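PDB 4IFA: extracellular protein containing a SCP domain from Bacillus anthracis, which is of unknown function but is probably secreted and combines a CAP-associated N-terminal region with an SCP (CAP) domain of the cysteine-rich secretory protein family. Local coordinates for residues A[157-162]-A[166-171]; A[116-121]-A[178-183]; A[264-267]-A[271-274]. All coordinates share one frame; numbering follows the deposited sequence. Where two conformers were deposited one is given.

Contact 1 of 3, residues A[157-162]-A[166-171]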
loop_
_atom_site.group_PDB
_atom_site.type_symbol
_atom_site.label_atom_id
_atom_site.label_comp_id
_atom_site.label_asym_id
_atom_site.label_seq_id
_atom_site.Cartn_x
_atom_site.Cartn_y
_atom_site.Cartn_z
ATOM N N PRO A 157 2.283 13.509 0.536
ATOM C CA PRO A 157 2.987 14.451 -0.327
ATOM C C PRO A 157 4.081 13.757 -1.179
ATOM O O PRO A 157 4.476 12.622 -0.900
ATOM C CB PRO A 157 3.611 15.448 0.674
ATOM C CG PRO A 157 3.816 14.621 1.894
ATOM C CD PRO A 157 2.588 13.764 1.962
ATOM N N LEU A 158 4.574 14.489 -2.181
ATOM C CA LEU A 158 5.589 14.014 -3.135
ATOM C C LEU A 158 6.841 14.885 -3.091
ATOM O O LEU A 158 6.745 16.119 -3.105
ATOM C CB LEU A 158 5.020 14.037 -4.560
ATOM C CG LEU A 158 5.780 13.139 -5.538
ATOM C CD1 LEU A 158 5.490 11.625 -5.301
ATOM C CD2 LEU A 158 5.467 13.538 -6.991
ATOM N N VAL A 159 8.016 14.254 -3.031
ATOM C CA VAL A 159 9.304 14.968 -2.998
ATOM C C VAL A 159 10.202 14.400 -4.098
ATOM O O VAL A 159 10.260 13.182 -4.286
ATOM C CB VAL A 159 9.990 14.865 -1.600
ATOM C CG1 VAL A 159 10.409 13.454 -1.307
ATOM C CG2 VAL A 159 11.197 15.808 -1.479
ATOM N N PRO A 160 10.910 15.278 -4.831
ATOM C CA PRO A 160 11.770 14.812 -5.899
ATOM C C PRO A 160 13.012 14.142 -5.317
ATOM O O PRO A 160 13.500 14.571 -4.255
ATOM C CB PRO A 160 12.145 16.115 -6.633
ATOM C CG PRO A 160 11.946 17.197 -5.632
ATOM C CD PRO A 160 10.878 16.756 -4.727
ATOM N N VAL A 161 13.502 13.100 -5.989
ATOM C CA VAL A 161 14.713 12.384 -5.588
ATOM C C VAL A 161 15.509 12.178 -6.893
ATOM O O VAL A 161 14.907 12.227 -7.964
ATOM C CB VAL A 161 14.358 11.061 -4.894
ATOM C CG1 VAL A 161 15.595 10.328 -4.479
ATOM C CG2 VAL A 161 13.459 11.313 -3.668
ATOM N N GLU A 162 16.830 11.969 -6.825
ATOM C CA GLU A 162 17.662 11.817 -8.054
ATOM C C GLU A 162 16.990 10.826 -9.001
ATOM O O GLU A 162 16.731 9.680 -8.614
ATOM C CB GLU A 162 19.109 11.404 -7.717
ATOM C CG GLU A 162 20.065 11.268 -8.905
ATOM C CD GLU A 162 21.517 11.069 -8.476
ATOM O OE1 GLU A 162 22.198 10.203 -9.073
ATOM O OE2 GLU A 162 21.975 11.760 -7.527
ATOM N N ALA A 166 9.587 10.429 -4.450
ATOM C CA ALA A 166 9.237 9.685 -3.237
ATOM C C ALA A 166 7.900 10.203 -2.758
ATOM O O ALA A 166 7.754 11.384 -2.502
ATOM C CB ALA A 166 10.268 9.855 -2.116
ATOM N N GLN A 167 6.921 9.323 -2.665
ATOM C CA GLN A 167 5.612 9.640 -2.093
ATOM C C GLN A 167 5.708 9.232 -0.623
ATOM O O GLN A 167 5.973 8.070 -0.304
ATOM C CB GLN A 167 4.515 8.845 -2.794
ATOM C CG GLN A 167 3.065 9.135 -2.415
ATOM C CD GLN A 167 2.077 8.320 -3.285
ATOM O OE1 GLN A 167 2.418 7.274 -3.844
ATOM N NE2 GLN A 167 0.841 8.782 -3.344
ATOM N N LEU A 168 5.454 10.184 0.260
ATOM C CA LEU A 168 5.663 10.007 1.705
ATOM C C LEU A 168 4.317 9.813 2.369
ATOM O O LEU A 168 3.566 10.766 2.544
ATOM C CB LEU A 168 6.413 11.209 2.289
ATOM C CG LEU A 168 7.728 11.603 1.596
ATOM C CD1 LEU A 168 8.290 12.887 2.243
ATOM C CD2 LEU A 168 8.737 10.487 1.669
ATOM N N TYR A 169 4.019 8.573 2.757
ATOM C CA TYR A 169 2.727 8.260 3.341
ATOM C C TYR A 169 2.753 8.495 4.848
ATOM O O TYR A 169 3.558 7.905 5.577
ATOM C CB TYR A 169 2.331 6.817 3.050
ATOM C CG TYR A 169 1.807 6.526 1.659
ATOM C CD1 TYR A 169 0.568 7.008 1.252
ATOM C CD2 TYR A 169 2.497 5.693 0.771
ATOM C CE1 TYR A 169 0.037 6.715 0.026
ATOM C CE2 TYR A 169 1.950 5.376 -0.461
ATOM C CZ TYR A 169 0.739 5.889 -0.824
ATOM O OH TYR A 169 0.125 5.542 -2.020
ATOM N N PHE A 170 1.841 9.352 5.306
ATOM C CA PHE A 170 1.688 9.670 6.730
ATOM C C PHE A 170 0.373 9.125 7.297
ATOM O O PHE A 170 -0.618 9.002 6.585
ATOM C CB PHE A 170 1.682 11.180 6.938
ATOM C CG PHE A 170 3.017 11.807 6.802
ATOM C CD1 PHE A 170 3.853 11.924 7.901
ATOM C CD2 PHE A 170 3.483 12.227 5.569
ATOM C CE1 PHE A 170 5.151 12.469 7.767
ATOM C CE2 PHE A 170 4.746 12.762 5.437
ATOM C CZ PHE A 170 5.577 12.871 6.524
ATOM N N ASP A 171 0.408 8.851 8.592
ATOM C CA ASP A 171 -0.774 8.703 9.412
ATOM C C ASP A 171 -1.010 10.107 9.959
ATOM O O ASP A 171 -0.243 10.576 10.802
ATOM C CB ASP A 171 -0.463 7.715 10.538
ATOM C CG ASP A 171 -1.617 7.556 11.497
ATOM O OD1 ASP A 171 -2.392 8.522 11.706
ATOM O OD2 ASP A 171 -1.800 6.420 12.002
#
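P157 to V159 pair antiparallel with A166 to L168 in a beta hairpin, at one edge of the seven-stranded antiparallel sheet of the CAP-associated N-terminal region. Three backbone hydrogen bonds join them. L168 N gives to P157 O at 2.9 Å. V159 and A166 form a hydrogen-bonded pair: V159 N to A166 O is 2.9 Å and A166 N to V159 O is 2.8 Å. L158 and Q167 form the non-hydrogen-bonded pair next along, their side chains on the same face of the sheet. There the CA-H of Q167 points at P157 O and that of L158 at A166 O, with L158 CA to A166 O at 3.5 Å. P157 CD lies 3.2 Å from L168 O.

Apolar contacts fill the sides. The P157 ring crosses the F170 side chain at about a right angle and meets the edge of the aromatic ring, P157 CD to F170 CD2, 4.0 Å. L158 CG stands anti to the backbone N (chi1 -160°), and CD1 then reaches Q167 CB at 3.9 Å. V159 and V161 flank A166 CB, but each has two deposited conformers, so this detail is less certain.

F170 also meets Y122 edge-to-face. The grip is backbone hydrogen bonding backed by carbon contacts, and it adds 158-161 to the sheet as an edge strand.

Contact 2 of 3, residues A[116-121]-A[178-183]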
loop_
_atom_site.group_PDB
_atom_site.type_symbol
_atom_site.label_atom_id
_atom_site.label_comp_id
_atom_site.label_asym_id
_atom_site.label_seq_id
_atom_site.Cartn_x
_atom_site.Cartn_y
_atom_site.Cartn_z
ATOM N N TYR A 116 15.003 10.542 5.828
ATOM C CA TYR A 116 13.931 10.350 6.771
ATOM C C TYR A 116 14.134 9.063 7.568
ATOM O O TYR A 116 15.139 8.361 7.381
ATOM C CB TYR A 116 12.578 10.288 6.037
ATOM C CG TYR A 116 12.394 11.337 4.976
ATOM C CD1 TYR A 116 12.300 12.678 5.306
ATOM C CD2 TYR A 116 12.398 10.993 3.624
ATOM C CE1 TYR A 116 12.170 13.665 4.304
ATOM C CE2 TYR A 116 12.275 11.974 2.639
ATOM C CZ TYR A 116 12.152 13.302 3.007
ATOM O OH TYR A 116 12.029 14.325 2.057
ATOM N N TYR A 117 13.172 8.777 8.462
ATOM C CA TYR A 117 13.059 7.462 9.107
ATOM C C TYR A 117 11.579 7.146 9.250
ATOM O O TYR A 117 10.788 8.067 9.416
ATOM C CB TYR A 117 13.788 7.337 10.435
ATOM C CG TYR A 117 13.302 8.246 11.525
ATOM C CD1 TYR A 117 12.470 7.792 12.509
ATOM C CD2 TYR A 117 13.783 9.531 11.629
ATOM C CE1 TYR A 117 12.074 8.613 13.534
ATOM C CE2 TYR A 117 13.382 10.364 12.648
ATOM C CZ TYR A 117 12.534 9.900 13.595
ATOM O OH TYR A 117 12.110 10.729 14.643
ATOM N N ILE A 118 11.210 5.862 9.198
ATOM C CA ILE A 118 9.816 5.466 9.420
ATOM C C ILE A 118 9.554 5.778 10.885
ATOM O O ILE A 118 10.321 5.353 11.760
ATOM C CB ILE A 118 9.601 3.982 9.094
ATOM C CG1 ILE A 118 9.894 3.692 7.620
ATOM C CG2 ILE A 118 8.206 3.539 9.476
ATOM C CD1 ILE A 118 8.934 4.344 6.602
ATOM N N ASN A 119 8.481 6.562 11.136
ATOM C CA ASN A 119 7.985 7.085 12.417
ATOM C C ASN A 119 8.257 8.595 12.545
ATOM O O ASN A 119 7.761 9.225 13.479
ATOM C CB ASN A 119 8.608 6.434 13.673
ATOM C CG ASN A 119 8.371 4.949 13.809
ATOM O OD1 ASN A 119 7.515 4.386 13.168
ATOM N ND2 ASN A 119 9.161 4.326 14.712
ATOM N N GLU A 120 9.025 9.172 11.646
ATOM C CA GLU A 120 9.381 10.592 11.752
ATOM C C GLU A 120 8.172 11.502 11.688
ATOM O O GLU A 120 7.237 11.268 10.904
ATOM C CB GLU A 120 10.384 10.970 10.659
ATOM C CG GLU A 120 11.044 12.340 10.856
ATOM C CD GLU A 120 12.177 12.626 9.906
ATOM O OE1 GLU A 120 12.343 11.918 8.907
ATOM O OE2 GLU A 120 12.959 13.581 10.229
ATOM N N LYS A 121 8.161 12.543 12.505
ATOM C CA LYS A 121 7.081 13.493 12.524
ATOM C C LYS A 121 7.023 14.348 11.264
ATOM O O LYS A 121 8.058 14.774 10.721
ATOM C CB LYS A 121 7.149 14.403 13.738
ATOM C CG LYS A 121 7.014 13.734 15.105
ATOM C CD LYS A 121 5.659 13.075 15.315
ATOM C CE LYS A 121 5.435 12.767 16.801
ATOM N NZ LYS A 121 4.224 11.968 17.017
ATOM N N VAL A 178 4.723 6.633 7.745
ATOM C CA VAL A 178 4.428 5.208 7.891
ATOM C C VAL A 178 4.797 4.389 6.637
ATOM O O VAL A 178 4.802 3.171 6.674
ATOM C CB VAL A 178 2.959 4.933 8.322
ATOM C CG1 VAL A 178 2.664 5.507 9.752
ATOM C CG2 VAL A 178 1.970 5.450 7.293
ATOM N N GLY A 179 5.086 5.057 5.527
ATOM C CA GLY A 179 5.562 4.339 4.316
ATOM C C GLY A 179 6.165 5.283 3.327
ATOM O O GLY A 179 5.926 6.494 3.399
ATOM N N VAL A 180 6.989 4.736 2.409
ATOM C CA VAL A 180 7.592 5.558 1.359
ATOM C C VAL A 180 7.442 4.771 0.054
ATOM O O VAL A 180 7.873 3.621 -0.029
ATOM C CB VAL A 180 9.088 5.830 1.605
ATOM C CG1 VAL A 180 9.694 6.621 0.458
ATOM C CG2 VAL A 180 9.281 6.601 2.942
ATOM N N ARG A 181 6.833 5.413 -0.950
ATOM C CA ARG A 181 6.727 4.839 -2.290
ATOM C C ARG A 181 7.633 5.595 -3.234
ATOM O O ARG A 181 7.333 6.704 -3.613
ATOM C CB ARG A 181 5.271 4.830 -2.807
ATOM C CG ARG A 181 5.110 4.068 -4.102
ATOM C CD ARG A 181 3.857 4.492 -4.839
ATOM N NE ARG A 181 2.584 4.242 -4.157
ATOM C CZ ARG A 181 1.792 3.180 -4.307
ATOM N NH1 ARG A 181 2.141 2.159 -5.038
ATOM N NH2 ARG A 181 0.626 3.136 -3.669
ATOM N N TYR A 182 8.732 4.965 -3.667
ATOM C CA TYR A 182 9.623 5.549 -4.628
ATOM C C TYR A 182 9.102 5.202 -6.021
ATOM O O TYR A 182 8.645 4.080 -6.229
ATOM C CB TYR A 182 11.017 4.952 -4.510
ATOM C CG TYR A 182 11.678 5.241 -3.169
ATOM C CD1 TYR A 182 12.049 6.523 -2.830
ATOM C CD2 TYR A 182 11.977 4.219 -2.272
ATOM C CE1 TYR A 182 12.665 6.804 -1.601
ATOM C CE2 TYR A 182 12.607 4.474 -1.083
ATOM C CZ TYR A 182 12.975 5.756 -0.746
ATOM O OH TYR A 182 13.600 5.993 0.463
HETATM N N MSE A 183 9.143 6.177 -6.919
HETATM C CA MSE A 183 8.697 5.967 -8.301
HETATM C C MSE A 183 9.533 6.719 -9.287
HETATM O O MSE A 183 9.894 7.858 -9.027
HETATM C CB MSE A 183 7.270 6.502 -8.453
HETATM C CG MSE A 183 6.219 5.796 -7.628
HETATM SE SE MSE A 183 4.414 6.646 -7.821
HETATM C CE MSE A 183 4.741 8.086 -6.601
#
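I118, in the loop leading into helix 122-128, reaches strand 176-183 of the antiparallel sheet of the CAP-associated N-terminal region with a single methyl group, CD1. It lies 4.1 Å from V178 C and 4.1 Å from G179 N, so it rests against the peptide link between those two residues. The same CD1 touches the V180 side chain, at 4.3 Å from V180 CG2. No hydrogen bond crosses between the two segments. I118 CG1 stands anti to the carbonyl carbon (chi1 -62°), and CD1 extends from it toward the strand.

The strand is irregular here. V178 and G179 both face Y169, which makes a classic beta bulge under the methyl.

Within its own segment, I118 sits in a type II turn from Y117 to E120, closed by E120 N to Y117 O at 3.0 Å. E120 braces the turn further. Its CB lies 3.6 Å above the centre of the Y117 ring. Its OE1 takes Y117 N at 3.3 Å, in a bent bond (140°) that arrives from above the carboxylate plane. OE2 pairs with K128. Backbone bonds from N119 and E120 to L177 tie the turn to the strand.

The direct contact is a buried methyl laid on a peptide and on one valine branch; the turn and its bonds to L177 probably hold the isoleucine there.

Contact 3 of 3, residues A[264-267]-A[271-274]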
loop_
_atom_site.group_PDB
_atom_site.type_symbol
_atom_site.label_atom_id
_atom_site.label_comp_id
_atom_site.label_asym_id
_atom_site.label_seq_id
_atom_site.Cartn_x
_atom_site.Cartn_y
_atom_site.Cartn_z
ATOM N N SER A 264 -21.489 0.550 -0.661
ATOM C CA SER A 264 -22.132 0.484 0.652
ATOM C C SER A 264 -21.772 -0.810 1.340
ATOM O O SER A 264 -21.392 -1.774 0.706
ATOM C CB SER A 264 -23.668 0.466 0.467
ATOM O OG SER A 264 -24.393 0.517 1.700
ATOM N N HIS A 265 -21.931 -0.815 2.650
ATOM C CA HIS A 265 -21.826 -2.048 3.427
ATOM C C HIS A 265 -23.005 -2.982 3.160
ATOM O O HIS A 265 -22.940 -4.190 3.399
ATOM C CB HIS A 265 -21.818 -1.734 4.931
ATOM C CG HIS A 265 -20.594 -1.022 5.394
ATOM N ND1 HIS A 265 -19.332 -1.581 5.323
ATOM C CD2 HIS A 265 -20.448 0.174 6.005
ATOM C CE1 HIS A 265 -18.460 -0.729 5.848
ATOM N NE2 HIS A 265 -19.118 0.328 6.295
ATOM N N ASP A 266 -24.134 -2.410 2.739
ATOM C CA ASP A 266 -25.332 -3.189 2.483
ATOM C C ASP A 266 -25.527 -3.397 0.991
ATOM O O ASP A 266 -25.589 -2.421 0.231
ATOM C CB ASP A 266 -26.531 -2.452 3.054
ATOM C CG ASP A 266 -26.538 -2.426 4.566
ATOM O OD1 ASP A 266 -25.950 -3.341 5.198
ATOM O OD2 ASP A 266 -27.141 -1.482 5.116
ATOM N N SER A 267 -25.640 -4.654 0.586
ATOM C CA SER A 267 -25.931 -5.012 -0.802
ATOM C C SER A 267 -27.432 -4.961 -1.052
ATOM O O SER A 267 -28.181 -5.643 -0.357
ATOM C CB SER A 267 -25.434 -6.406 -1.128
ATOM O OG SER A 267 -25.965 -6.822 -2.370
ATOM N N GLY A 271 -27.728 -8.451 0.906
ATOM C CA GLY A 271 -27.820 -8.125 2.324
ATOM C C GLY A 271 -26.639 -7.474 3.022
ATOM O O GLY A 271 -25.806 -6.827 2.395
ATOM N N THR A 272 -26.600 -7.635 4.344
ATOM C CA THR A 272 -25.629 -7.059 5.229
ATOM C C THR A 272 -24.364 -7.888 5.265
ATOM O O THR A 272 -24.277 -8.994 4.695
ATOM C CB THR A 272 -26.184 -7.066 6.683
ATOM O OG1 THR A 272 -26.435 -8.425 7.071
ATOM C CG2 THR A 272 -27.533 -6.270 6.777
ATOM N N LEU A 273 -23.340 -7.318 5.883
ATOM C CA LEU A 273 -22.085 -8.072 6.117
ATOM C C LEU A 273 -22.391 -9.457 6.761
ATOM O O LEU A 273 -21.914 -10.495 6.326
ATOM C CB LEU A 273 -21.128 -7.253 6.992
ATOM C CG LEU A 273 -19.865 -8.001 7.400
ATOM C CD1 LEU A 273 -18.984 -8.367 6.212
ATOM C CD2 LEU A 273 -19.143 -7.122 8.439
ATOM N N GLY A 274 -23.215 -9.446 7.795
ATOM C CA GLY A 274 -23.601 -10.692 8.462
ATOM C C GLY A 274 -24.235 -11.704 7.510
ATOM O O GLY A 274 -23.912 -12.903 7.539
HETATM O O HOH W 1 -23.455 -4.670 6.769
#
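D266 and T272 are turned alike: D266 CG (chi1 -69°) and T272 CG2 both stand anti to the carbonyl carbon of their own residue. The two side chains lie side by side and point the same way. D266 OD1 comes within 3.7 Å of T272 CG2, a van der Waals approach to a methyl. The T272 chi1 of 61° sets OG1 between the backbone N and the carbonyl carbon. From there OG1 caps D275 N, so T272 is the N-cap of helix 273-279.

S267 and G271 form a single antiparallel bridge. S267 N gives to G271 O at 2.8 Å, and G271 N returns a longer bond to S267 O at 3.1 Å. The bridge closes a tight loop within the connection from helix 244-260 to helix 273-279 of the CAP domain. Just before it, S264 OG accepts from D266 N at 3.1 Å, an ST turn.

Water 1 links the two sides near the helix start. It accepts from L273 N at 2.8 Å and donates to D266 OD1 at 3.2 Å. The aspartate charge near this N-terminal end would probably interact favourably with the helix dipole. S267 OG bonds to D256 of helix 244-260, and also to L270 N inside the loop. H265 O bonds to R276, and H265 ND1 bonds to E289 on strand 286-293.

In the fold
Contacts 1 and 2 both involve the seven-stranded antiparallel sheet of the CAP-associated N-terminal region; in contact 2 only strand 176-183 is part of it. Their centres are 7 Å apart. Strands 164-171 and 176-183 are neighbours in that sheet, joined by probable hydrogen bonds such as Q167 N to R181 O, 2.8 Å. Along the chain, contact 1 falls between the two segments of contact 2. Contact 1 adds an outermost strand, 158-161; contact 2 packs a loop against strand 176-183. Contact 3 comes later, in the cysteine-rich secretory protein family region, its centre about 36 and 35 Å from theirs. There it shapes a surface loop on the opposite side of the chain's centre, touching neither.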